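DUF357 domain-containing protein (Archaeoglobus fulgidus DSM 4304, PDB 2OO2) is of unknown function, but folds as a small bundle of three helices with a two-stranded sheet and pairs with a second copy of itself. Local coordinates at residues Gly27-Gly30 with Phe31-Asn34; Trp60-Ala63 with Trp64-Gly68; Ala37-Ser40 with Asp41-Phe45. One frame throughout, in Å; residues are numbered along the deposited sequence.

Contact 1 (Gly27-Gly30 with Phe31-Asn34); sequences GDEG and FMRN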
loop_
_atom_site.group_PDB
_atom_site.type_symbol
_atom_site.label_atom_id
_atom_site.label_comp_id
_atom_site.label_asym_id
_atom_site.label_seq_id
_atom_site.Cartn_x
_atom_site.Cartn_y
_atom_site.Cartn_z
ATOM N N GLY A 27 7.579 0.881 18.506
ATOM C CA GLY A 27 8.503 -0.186 18.140
ATOM C C GLY A 27 9.712 0.223 17.325
ATOM O O GLY A 27 10.334 1.271 17.584
ATOM N N ASP A 28 10.042 -0.626 16.348
ATOM C CA ASP A 28 11.182 -0.431 15.451
ATOM C C ASP A 28 11.172 0.945 14.789
ATOM O O ASP A 28 10.200 1.312 14.090
ATOM C CB ASP A 28 11.193 -1.514 14.376
ATOM C CG ASP A 28 12.414 -1.428 13.476
ATOM O OD1 ASP A 28 13.448 -2.047 13.821
ATOM O OD2 ASP A 28 12.361 -0.724 12.439
ATOM N N GLU A 29 12.266 1.679 14.994
ATOM C CA GLU A 29 12.361 3.081 14.573
ATOM C C GLU A 29 12.350 3.316 13.056
ATOM O O GLU A 29 11.840 4.341 12.600
ATOM C CB GLU A 29 13.540 3.786 15.252
ATOM C CG GLU A 29 13.385 3.844 16.812
ATOM C CD GLU A 29 12.246 4.803 17.312
ATOM O OE1 GLU A 29 11.084 4.693 16.836
ATOM O OE2 GLU A 29 12.515 5.666 18.195
ATOM N N GLY A 30 12.858 2.355 12.289
ATOM C CA GLY A 30 12.793 2.405 10.828
ATOM C C GLY A 30 11.361 2.282 10.305
ATOM O O GLY A 30 10.940 3.075 9.423
ATOM N N PHE A 31 10.635 1.279 10.817
ATOM C CA PHE A 31 9.192 1.109 10.582
ATOM C C PHE A 31 8.457 2.370 10.936
ATOM O O PHE A 31 7.715 2.911 10.107
ATOM C CB PHE A 31 8.626 -0.054 11.375
ATOM C CG PHE A 31 8.722 -1.362 10.660
ATOM C CD1 PHE A 31 7.606 -1.905 10.043
ATOM C CD2 PHE A 31 9.940 -2.066 10.622
ATOM C CE1 PHE A 31 7.664 -3.098 9.375
ATOM C CE2 PHE A 31 10.026 -3.291 9.943
ATOM C CZ PHE A 31 8.858 -3.810 9.316
ATOM N N MET A 32 8.715 2.878 12.143
ATOM C CA MET A 32 8.069 4.126 12.591
ATOM C C MET A 32 8.456 5.318 11.716
ATOM O O MET A 32 7.586 6.162 11.423
ATOM C CB MET A 32 8.318 4.450 14.061
ATOM C CG MET A 32 7.647 3.474 15.052
ATOM S SD MET A 32 5.831 3.441 15.064
ATOM C CE MET A 32 5.452 4.862 16.017
ATOM N N ARG A 33 9.709 5.378 11.261
ATOM C CA ARG A 33 10.113 6.515 10.414
ATOM C C ARG A 33 9.443 6.451 9.030
ATOM O O ARG A 33 8.979 7.509 8.521
ATOM C CB ARG A 33 11.647 6.663 10.271
ATOM C CG ARG A 33 12.451 6.850 11.636
ATOM C CD ARG A 33 12.273 8.192 12.381
ATOM N NE ARG A 33 12.774 8.115 13.779
ATOM C CZ ARG A 33 12.015 7.995 14.876
ATOM N NH1 ARG A 33 10.680 7.934 14.803
ATOM N NH2 ARG A 33 12.596 7.933 16.069
ATOM N N ASN A 34 9.362 5.236 8.450
ATOM C CA ASN A 34 8.628 4.999 7.191
ATOM C C ASN A 34 7.178 5.440 7.258
ATOM O O ASN A 34 6.631 6.189 6.310
ATOM C CB ASN A 34 8.756 3.520 6.779
ATOM C CG ASN A 34 10.180 3.161 6.322
ATOM O OD1 ASN A 34 11.033 4.024 6.222
ATOM N ND2 ASN A 34 10.434 1.896 6.086
#
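Asp28 turns its carboxylate back onto the first turn of helix 29-47 and meets Phe31 twice, at the backbone and at the ring. With CG anti to the backbone N (chi1 -176°), OD2 is carried to the amide of Phe31. The bond from Phe31 N to Asp28 OD2 measures 3.1 Å and is nearly straight, 171° at the hydrogen, and it uses the anti lone pair of OD2. The same oxygen takes a weak, bent bond from Gly30 N. It also lies in the plane of the phenylalanine ring at its edge, Asp28 OD2 to Phe31 CD2 being 3.3 Å, while the carboxylate stands almost perpendicular to the ring, at 89°. This is the N-cap of the helix: a side-chain oxygen serves amides of the first turn that have no preceding carbonyl, and the main-chain pattern takes over with Met32 N to Asp28 O at 2.9 Å. Glu29 and Arg33, a turn apart on the exposed side of the helix, form a salt bridge, Glu29 OE2 to Arg33 NH2 at 3.1 Å. Both chains leave with CG beside the backbone N and bend at chi2, which folds them toward one another. Met32 touches the cap residue near its root, Met32 CG lying 3.5 Å from Asp28 O, and its bent chain then leads away. Farther out, the Phe31 ring meets Trp64 edge-to-face, touches Lys73 and Leu74, and packs on Val71 of the second subunit, while the backbone of Asp28 is hydrogen-bonded to that of Lys73.

Contact 2 (Trp60-Ala63 with Trp64-Gly68); sequences WAWA and WLEIG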
loop_
_atom_site.group_PDB
_atom_site.type_symbol
_atom_site.label_atom_id
_atom_site.label_comp_id
_atom_site.label_asym_id
_atom_site.label_seq_id
_atom_site.Cartn_x
_atom_site.Cartn_y
_atom_site.Cartn_z
ATOM N N TRP A 60 0.636 2.981 1.532
ATOM C CA TRP A 60 2.021 2.550 2.030
ATOM C C TRP A 60 2.124 2.794 3.510
ATOM O O TRP A 60 2.749 1.905 4.240
ATOM C CB TRP A 60 3.168 3.279 1.289
ATOM C CG TRP A 60 3.539 2.580 -0.010
ATOM C CD1 TRP A 60 3.091 2.902 -1.290
ATOM C CD2 TRP A 60 4.331 1.415 -0.161
ATOM N NE1 TRP A 60 3.638 2.113 -2.227
ATOM C CE2 TRP A 60 4.398 1.133 -1.557
ATOM C CE3 TRP A 60 5.007 0.565 0.759
ATOM C CZ2 TRP A 60 5.045 0.041 -2.074
ATOM C CZ3 TRP A 60 5.718 -0.494 0.233
ATOM C CH2 TRP A 60 5.747 -0.773 -1.157
ATOM N N ALA A 61 1.702 3.976 3.995
ATOM C CA ALA A 61 1.781 4.214 5.487
ATOM C C ALA A 61 1.065 3.108 6.304
ATOM O O ALA A 61 1.682 2.480 7.266
ATOM C CB ALA A 61 1.293 5.622 5.881
ATOM N N TRP A 62 -0.162 2.781 5.892
ATOM C CA TRP A 62 -0.898 1.694 6.529
ATOM C C TRP A 62 -0.248 0.298 6.425
ATOM O O TRP A 62 -0.305 -0.490 7.410
ATOM C CB TRP A 62 -2.336 1.678 6.008
ATOM C CG TRP A 62 -3.198 2.593 6.792
ATOM C CD1 TRP A 62 -3.764 3.815 6.355
ATOM C CD2 TRP A 62 -3.674 2.403 8.136
ATOM N NE1 TRP A 62 -4.499 4.342 7.357
ATOM C CE2 TRP A 62 -4.501 3.506 8.450
ATOM C CE3 TRP A 62 -3.483 1.389 9.115
ATOM C CZ2 TRP A 62 -5.117 3.653 9.705
ATOM C CZ3 TRP A 62 -4.105 1.533 10.328
ATOM C CH2 TRP A 62 -4.890 2.658 10.631
ATOM N N ALA A 63 0.395 -0.006 5.281
ATOM C CA ALA A 63 0.992 -1.319 5.090
ATOM C C ALA A 63 2.193 -1.453 6.044
ATOM O O ALA A 63 2.366 -2.524 6.608
ATOM C CB ALA A 63 1.465 -1.569 3.665
ATOM N N TRP A 64 3.026 -0.426 6.178
ATOM C CA TRP A 64 4.231 -0.489 7.088
ATOM C C TRP A 64 3.728 -0.695 8.510
ATOM O O TRP A 64 4.361 -1.469 9.308
ATOM C CB TRP A 64 5.094 0.778 7.035
ATOM C CG TRP A 64 6.052 0.758 5.852
ATOM C CD1 TRP A 64 5.838 1.324 4.622
ATOM C CD2 TRP A 64 7.294 0.065 5.778
ATOM N NE1 TRP A 64 6.910 1.038 3.781
ATOM C CE2 TRP A 64 7.812 0.262 4.474
ATOM C CE3 TRP A 64 8.036 -0.706 6.701
ATOM C CZ2 TRP A 64 9.041 -0.291 4.063
ATOM C CZ3 TRP A 64 9.277 -1.228 6.293
ATOM C CH2 TRP A 64 9.752 -1.034 4.999
ATOM N N LEU A 65 2.648 0.021 8.846
ATOM C CA LEU A 65 1.977 -0.092 10.144
ATOM C C LEU A 65 1.364 -1.477 10.379
ATOM O O LEU A 65 1.784 -2.182 11.363
ATOM C CB LEU A 65 0.951 1.053 10.357
ATOM C CG LEU A 65 0.436 1.229 11.784
ATOM C CD1 LEU A 65 -0.247 2.591 11.878
ATOM C CD2 LEU A 65 -0.506 0.127 12.204
ATOM N N GLU A 66 0.469 -1.944 9.499
ATOM C CA GLU A 66 -0.171 -3.272 9.627
ATOM C C GLU A 66 0.816 -4.449 9.592
ATOM O O GLU A 66 0.725 -5.307 10.421
ATOM C CB GLU A 66 -1.266 -3.523 8.617
ATOM C CG GLU A 66 -2.496 -2.673 8.945
ATOM C CD GLU A 66 -3.113 -2.970 10.337
ATOM O OE1 GLU A 66 -3.740 -4.019 10.554
ATOM O OE2 GLU A 66 -3.026 -2.111 11.194
ATOM N N ILE A 67 1.756 -4.422 8.663
ATOM C CA ILE A 67 2.740 -5.494 8.501
ATOM C C ILE A 67 3.770 -5.473 9.649
ATOM O O ILE A 67 4.213 -6.549 10.094
ATOM C CB ILE A 67 3.396 -5.526 7.079
ATOM C CG1 ILE A 67 2.317 -5.711 5.992
ATOM C CG2 ILE A 67 4.437 -6.642 7.004
ATOM C CD1 ILE A 67 2.767 -5.349 4.529
ATOM N N GLY A 68 4.135 -4.278 10.106
ATOM C CA GLY A 68 4.936 -4.085 11.308
ATOM C C GLY A 68 4.289 -4.766 12.514
ATOM O O GLY A 68 4.979 -5.482 13.267
#
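Trp60 and Trp64, one helical turn apart, bring the benzene side of one indole against the pyrrole side of the other. Trp60 CE3 lies 3.6 Å from Trp64 NE1, and the six-membered ring of Trp60 and the five-membered ring of Trp64 have centroids 5.8 Å apart with planes at 34°, an oblique pairing. Each CG sits beside its backbone N (chi1 -85° and -83°), which sends the two indoles off the same side of the helix and brings them together. Trp64 CD1 also comes 3.2 Å from Trp60 O, which lies at the edge of the Trp64 ring and accepts from Trp64 N at 3.0 Å. On another side of the helix, Trp62 and Glu66 run side by side, with Glu66 OE2 in the plane of the indole, 3.9 Å from Trp62 CZ3. Ala63 CB meets Ile67 CD1 at 4.1 Å. The i to i+4 spacing of these pairs is that of a regular alpha-helix, here helix 51-70, which packs against the other two helices of the bundle and against the second subunit. Tyr38 of helix 29-47 meets both Trp60 and Trp64, and Asn34 and Ile35 touch Trp64. A serine in place of Trp64 would probably open a gap between helices 29-47 and 51-70, leaving Phe31 without its aromatic partner and Tyr38 with Trp60 alone of its two tryptophan neighbours. Trp62 NE1 is bonded to Trp14 O on helix 3-21, and the two rings meet edge-to-face, which probably limits the rotation of the Trp62 indole. Across the dimer, Ala63 packs on Ala63 of the second subunit, and Trp64 on its Ile67.

Contact 3 (Ala37-Ser40 with Asp41-Phe45); sequences AYIS and DSRYF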
loop_
_atom_site.group_PDB
_atom_site.type_symbol
_atom_site.label_atom_id
_atom_site.label_comp_id
_atom_site.label_asym_id
_atom_site.label_seq_id
_atom_site.Cartn_x
_atom_site.Cartn_y
_atom_site.Cartn_z
ATOM N N ALA A 37 6.953 9.129 7.416
ATOM C CA ALA A 37 7.517 9.644 6.130
ATOM C C ALA A 37 6.346 9.584 5.131
ATOM O O ALA A 37 5.971 10.657 4.465
ATOM C CB ALA A 37 8.696 8.841 5.623
ATOM N N TYR A 38 5.648 8.424 5.055
ATOM C CA TYR A 38 4.466 8.409 4.032
ATOM C C TYR A 38 3.300 9.155 4.525
ATOM O O TYR A 38 2.519 9.854 3.636
ATOM C CB TYR A 38 4.037 6.950 3.780
ATOM C CG TYR A 38 4.974 6.145 2.929
ATOM C CD1 TYR A 38 5.055 6.324 1.593
ATOM C CD2 TYR A 38 5.795 5.116 3.490
ATOM C CE1 TYR A 38 5.833 5.599 0.773
ATOM C CE2 TYR A 38 6.626 4.326 2.645
ATOM C CZ TYR A 38 6.663 4.567 1.304
ATOM O OH TYR A 38 7.460 3.856 0.376
ATOM N N ILE A 39 3.008 9.170 5.809
ATOM C CA ILE A 39 1.968 10.157 6.353
ATOM C C ILE A 39 2.237 11.601 5.920
ATOM O O ILE A 39 1.306 12.272 5.317
ATOM C CB ILE A 39 1.695 10.140 7.890
ATOM C CG1 ILE A 39 0.926 8.883 8.309
ATOM C CG2 ILE A 39 0.854 11.415 8.384
ATOM C CD1 ILE A 39 1.349 8.449 9.812
ATOM N N SER A 40 3.472 12.084 6.178
ATOM C CA SER A 40 3.873 13.458 5.717
ATOM C C SER A 40 3.616 13.646 4.204
ATOM O O SER A 40 2.967 14.670 3.748
ATOM C CB SER A 40 5.344 13.760 6.005
ATOM O OG SER A 40 5.654 15.114 5.668
ATOM N N ASP A 41 4.124 12.686 3.409
ATOM C CA ASP A 41 3.985 12.704 1.952
ATOM C C ASP A 41 2.504 12.652 1.566
ATOM O O ASP A 41 2.020 13.527 0.700
ATOM C CB ASP A 41 4.733 11.490 1.367
ATOM C CG ASP A 41 6.195 11.766 1.059
ATOM O OD1 ASP A 41 6.801 12.777 1.477
ATOM O OD2 ASP A 41 6.706 10.931 0.283
ATOM N N SER A 42 1.711 11.705 2.127
ATOM C CA SER A 42 0.221 11.742 1.748
ATOM C C SER A 42 -0.419 13.112 1.979
ATOM O O SER A 42 -1.213 13.661 1.055
ATOM C CB SER A 42 -0.469 10.647 2.566
ATOM O OG SER A 42 -1.876 10.615 2.421
ATOM N N ARG A 43 -0.169 13.674 3.186
ATOM C CA ARG A 43 -0.655 15.053 3.603
ATOM C C ARG A 43 -0.268 16.083 2.557
ATOM O O ARG A 43 -1.147 16.866 2.074
ATOM C CB ARG A 43 -0.105 15.456 5.005
ATOM C CG ARG A 43 -0.963 14.858 6.132
ATOM C CD ARG A 43 -0.916 15.673 7.464
ATOM N NE ARG A 43 0.469 15.735 7.950
ATOM C CZ ARG A 43 0.956 15.121 9.034
ATOM N NH1 ARG A 43 0.170 14.399 9.852
ATOM N NH2 ARG A 43 2.262 15.243 9.299
ATOM N N TYR A 44 1.009 16.047 2.160
ATOM C CA TYR A 44 1.561 17.032 1.196
ATOM C C TYR A 44 0.916 16.928 -0.176
ATOM O O TYR A 44 0.449 17.975 -0.719
ATOM C CB TYR A 44 3.054 16.873 1.030
ATOM C CG TYR A 44 3.668 17.745 -0.070
ATOM C CD1 TYR A 44 3.665 19.195 0.017
ATOM C CD2 TYR A 44 4.238 17.163 -1.179
ATOM C CE1 TYR A 44 4.285 19.968 -1.004
ATOM C CE2 TYR A 44 4.847 17.931 -2.215
ATOM C CZ TYR A 44 4.785 19.347 -2.109
ATOM O OH TYR A 44 5.413 20.022 -3.076
ATOM N N PHE A 45 0.897 15.721 -0.754
ATOM C CA PHE A 45 0.170 15.526 -2.013
ATOM C C PHE A 45 -1.324 15.785 -1.941
ATOM O O PHE A 45 -1.917 16.309 -2.946
ATOM C CB PHE A 45 0.460 14.130 -2.616
ATOM C CG PHE A 45 1.947 13.898 -2.928
ATOM C CD1 PHE A 45 2.635 14.732 -3.808
ATOM C CD2 PHE A 45 2.655 12.856 -2.307
ATOM C CE1 PHE A 45 3.980 14.598 -4.086
ATOM C CE2 PHE A 45 4.037 12.699 -2.597
ATOM C CZ PHE A 45 4.700 13.540 -3.466
HETATM O O HOH W 1 8.220 12.278 3.999
#
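Arg43 folds back over Ile39, one turn earlier on helix 29-47. Its CB lies 3.4 Å from Ser40 O, and CG, beside the backbone N (chi1 -83°), passes 3.5 Å from Ile39 O, the carbonyl that accepts from Arg43 N. The chain then extends through CD and bends at chi3 (-60°), which lays the guanidinium across the isoleucine. There CZ is 3.8 Å from Ile39 CG2 and NH1 is 3.4 Å from the same methyl, which sits over one face of the flat group toward its rim. At the tip, NH1 forms a salt bridge with Glu19 of helix 3-21, and NH2, 4.2 Å from Ile39 CG2, has a long, weak ion pair with Glu36 on its own helix. On another side, Asp41 N donates to Ala37 O, and a water gives one bond to that carbonyl and a second, 2.9 Å long, to Asp41 OD1, tying the carboxylate to the preceding turn. Ser42 is buried; its OG, anti to its own backbone N (chi1 175°), is hydrogen-bonded to Ala54 O, and the residue touches Thr11 and Leu15. Ile39 packs on Ile18, and Tyr38 on Ala61. The arrangement is that of the second helix of a three-helix bundle: a regular i to i+4 backbone with Ile39 and Ser42 meeting helix 3-21, Tyr38 and Ser42 meeting helix 51-70, and an arginine bridging to a neighbouring helix.

How the contacts relate
Contacts 1 and 3 lie on the same helix, 29-47, with centres about 16 Å apart; beyond adjoining along the chain they do not touch, and contact 1 holds its capped start. Contact 2, on helix 51-70, meets both. Its centre is about 10 Å from that of contact 1, where Asn34 ND2 comes 3.2 Å from Trp64 CH2 and Phe31 CE1 lies 3.5 Å from Gly68 CA. From contact 3 it is about 14 Å, bridged by Tyr38: Tyr38 CE2 is 3.5 Å from Trp64 NE1, and Tyr38 CB is 3.7 Å from Ala61 CB. Trp64 thus touches both other contacts. Contacts 1 and 2 also reach the second subunit, whereas contact 3 does not.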